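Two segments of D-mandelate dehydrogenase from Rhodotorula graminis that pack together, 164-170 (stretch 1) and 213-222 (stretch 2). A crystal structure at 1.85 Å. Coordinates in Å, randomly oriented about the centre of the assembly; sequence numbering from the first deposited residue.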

# COMPACT_ATOMS: atom_id res chain seq x y z
N HIS B 164 -15.20 -5.57 -2.90
CA HIS B 164 -14.84 -6.99 -2.69
C HIS B 164 -14.81 -7.33 -1.20
O HIS B 164 -14.73 -6.42 -0.36
CB HIS B 164 -13.49 -7.34 -3.34
CG HIS B 164 -13.49 -7.24 -4.84
ND1 HIS B 164 -13.21 -6.06 -5.51
CD2 HIS B 164 -13.71 -8.17 -5.80
CE1 HIS B 164 -13.27 -6.27 -6.81
NE2 HIS B 164 -13.59 -7.54 -7.02
N VAL B 165 -14.84 -8.62 -0.88
CA VAL B 165 -14.91 -9.07 0.53
C VAL B 165 -13.52 -9.37 1.11
O VAL B 165 -12.75 -10.16 0.56
CB VAL B 165 -15.80 -10.36 0.63
CG1 VAL B 165 -15.76 -10.99 2.09
CG2 VAL B 165 -17.24 -10.07 0.18
N LEU B 166 -13.21 -8.71 2.23
CA LEU B 166 -12.08 -9.09 3.09
C LEU B 166 -12.55 -10.15 4.10
O LEU B 166 -13.49 -9.90 4.88
CB LEU B 166 -11.54 -7.86 3.85
CG LEU B 166 -10.30 -8.05 4.72
CD1 LEU B 166 -9.09 -8.39 3.80
CD2 LEU B 166 -10.04 -6.80 5.59
N GLY B 167 -11.92 -11.32 4.09
CA GLY B 167 -12.21 -12.35 5.11
C GLY B 167 -11.17 -12.38 6.23
O GLY B 167 -10.02 -12.82 6.02
N ALA B 168 -11.57 -11.91 7.42
CA ALA B 168 -10.67 -11.83 8.56
C ALA B 168 -10.66 -13.15 9.33
O ALA B 168 -11.71 -13.60 9.80
CB ALA B 168 -11.08 -10.70 9.48
N VAL B 169 -9.47 -13.74 9.46
CA VAL B 169 -9.25 -14.90 10.34
C VAL B 169 -8.66 -14.31 11.63
O VAL B 169 -7.46 -13.93 11.65
CB VAL B 169 -8.28 -15.93 9.69
CG1 VAL B 169 -7.89 -17.08 10.72
CG2 VAL B 169 -8.92 -16.51 8.43
N GLY B 170 -9.50 -14.20 12.66
CA GLY B 170 -9.16 -13.43 13.88
C GLY B 170 -9.67 -12.00 13.78
O GLY B 170 -9.58 -11.40 12.71
N SER B 213 -17.50 -21.09 10.92
CA SER B 213 -16.34 -21.96 10.63
C SER B 213 -15.32 -21.35 9.65
O SER B 213 -15.63 -20.43 8.88
CB SER B 213 -16.83 -23.30 10.07
OG SER B 213 -17.22 -23.18 8.71
N LEU B 214 -14.10 -21.90 9.65
CA LEU B 214 -13.04 -21.45 8.73
C LEU B 214 -13.32 -21.77 7.25
O LEU B 214 -12.94 -20.99 6.36
CB LEU B 214 -11.68 -22.04 9.13
CG LEU B 214 -11.07 -21.54 10.45
CD1 LEU B 214 -10.05 -22.52 10.98
CD2 LEU B 214 -10.46 -20.13 10.25
N GLU B 215 -13.94 -22.92 6.97
CA GLU B 215 -14.37 -23.22 5.58
C GLU B 215 -15.46 -22.25 5.04
O GLU B 215 -15.40 -21.86 3.86
CB GLU B 215 -14.71 -24.71 5.38
CG GLU B 215 -13.41 -25.56 5.14
CD GLU B 215 -13.65 -27.07 4.97
OE1 GLU B 215 -14.31 -27.47 3.99
OE2 GLU B 215 -13.16 -27.85 5.82
N GLU B 216 -16.40 -21.85 5.89
CA GLU B 216 -17.37 -20.79 5.56
C GLU B 216 -16.69 -19.44 5.24
O GLU B 216 -17.01 -18.77 4.24
CB GLU B 216 -18.38 -20.63 6.71
CG GLU B 216 -19.34 -21.83 6.82
CD GLU B 216 -20.22 -21.80 8.07
OE1 GLU B 216 -20.13 -20.85 8.89
OE2 GLU B 216 -21.03 -22.75 8.20
N LEU B 217 -15.73 -19.06 6.08
CA LEU B 217 -14.93 -17.84 5.84
C LEU B 217 -14.18 -17.91 4.52
O LEU B 217 -14.28 -16.99 3.71
CB LEU B 217 -13.98 -17.58 7.04
CG LEU B 217 -13.20 -16.26 7.21
CD1 LEU B 217 -12.00 -16.15 6.23
CD2 LEU B 217 -14.10 -14.98 7.18
N ALA B 218 -13.45 -19.00 4.28
CA ALA B 218 -12.71 -19.21 3.01
C ALA B 218 -13.59 -19.01 1.76
O ALA B 218 -13.21 -18.30 0.82
CB ALA B 218 -12.03 -20.60 3.00
N ARG B 219 -14.78 -19.62 1.77
CA ARG B 219 -15.69 -19.58 0.61
C ARG B 219 -16.20 -18.17 0.29
O ARG B 219 -16.46 -17.85 -0.89
CB ARG B 219 -16.87 -20.54 0.85
CG ARG B 219 -17.79 -20.71 -0.36
CD ARG B 219 -18.93 -21.72 -0.10
NE ARG B 219 -19.85 -21.70 -1.24
CZ ARG B 219 -19.69 -22.38 -2.39
NH1 ARG B 219 -18.64 -23.18 -2.59
NH2 ARG B 219 -20.59 -22.25 -3.35
N ARG B 220 -16.38 -17.35 1.32
CA ARG B 220 -17.01 -16.01 1.16
C ARG B 220 -16.02 -14.92 0.67
O ARG B 220 -16.44 -13.84 0.23
CB ARG B 220 -17.68 -15.54 2.47
CG ARG B 220 -18.89 -16.41 2.98
CD ARG B 220 -20.19 -16.19 2.17
NE ARG B 220 -20.68 -14.82 2.32
CZ ARG B 220 -21.36 -14.36 3.37
NH1 ARG B 220 -21.70 -15.16 4.39
NH2 ARG B 220 -21.73 -13.08 3.40
N SER B 221 -14.72 -15.21 0.75
CA SER B 221 -13.68 -14.15 0.63
C SER B 221 -13.10 -13.92 -0.77
O SER B 221 -12.91 -14.86 -1.54
CB SER B 221 -12.52 -14.45 1.61
OG SER B 221 -13.00 -14.62 2.95
N ASP B 222 -12.79 -12.66 -1.08
CA ASP B 222 -11.96 -12.30 -2.25
C ASP B 222 -10.48 -12.18 -1.86
O ASP B 222 -9.58 -12.55 -2.64
CB ASP B 222 -12.47 -11.02 -2.92
CG ASP B 222 -13.89 -11.19 -3.51
OD1 ASP B 222 -14.06 -12.02 -4.43
OD2 ASP B 222 -14.82 -10.49 -3.04

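Stretch 2 enters its helix at Ser213, which makes no contact with stretch 1 but caps the helix that does. Its side chain, with chi1 at 77° (p), accepts the capping bond: Glu216 N donates to Ser213 OG at 3.2 Å with an N-H...O angle of 163°. A return bond from Ser213 N to Glu216 OE1, 3.3 Å and 135°, is weak. The helix then runs nearly antiparallel to strand 165-169, the two directions differing by 157° and the axes approaching to 8.2 Å.

Leu214 is the first residue to reach the strand. Its CA-to-CB bond points sideways, yet the end of the side chain comes nearer, and Leu214 CD2 lies 4.0 Å from Val169 CG1, an apolar contact. Glu215 and Glu216 are out of reach.

One turn on from Leu214, the CA-to-CB bond of Leu217 points toward stretch 1, and the side chain touches several residues of the strand. With chi1 at -169° (t) and chi2 at -75° (m), Leu217 CD1 lies 3.8 Å from Val169 CG2, and Leu217 CD2 lies 3.8 Å from Ala168 O. Both methyls flank Gly167 CA, Leu217 CD2 at 3.8 Å and Leu217 CD1 at 4.0 Å. The approach to Gly167 depends on the absence of a side chain there: an ideal CB would point toward stretch 2 and sit 3.0 Å from Leu217 CD1, a tight fit, and 1.9 Å from Ser221 OG, a clash.

The CA-to-CB bond of Ala218 points away and Arg219 is out of reach, so neither takes part. The closest approach of Arg220 is made by its backbone, Arg220 O lying 3.5 Å from Val165 CG1, while the side chain comes no nearer than 5.0 Å to stretch 1; its guanidinium group is hydrogen-bonded elsewhere in the structure.

Ser221 packs closely against Gly167. Ser221 OG donates to Leu217 O at 2.8 Å, a bond within stretch 2 that holds the hydroxyl near the helix backbone, and the same oxygen lies 3.2 Å from Gly167 CA. The CA atoms of Ser221 and Gly167 are 5.0 Å apart, the shortest separation in the backbone register.

Asp222 supplies both hydrogen bonds between the stretches, and both go to the backbone of Val165. Val165 N donates to Asp222 OD2 at 2.9 Å with an almost linear angle of 176°; Asp222 N donates to Val165 O at 3.0 Å and 148°, a more bent arrangement. Side chain and main chain of one residue thus engage the N and O of another, tying the end of stretch 2 to the start of the strand. Asp222 OD2 also lies 3.4 Å from His164 CB and near the plane of the imidazole, at the ring's edge.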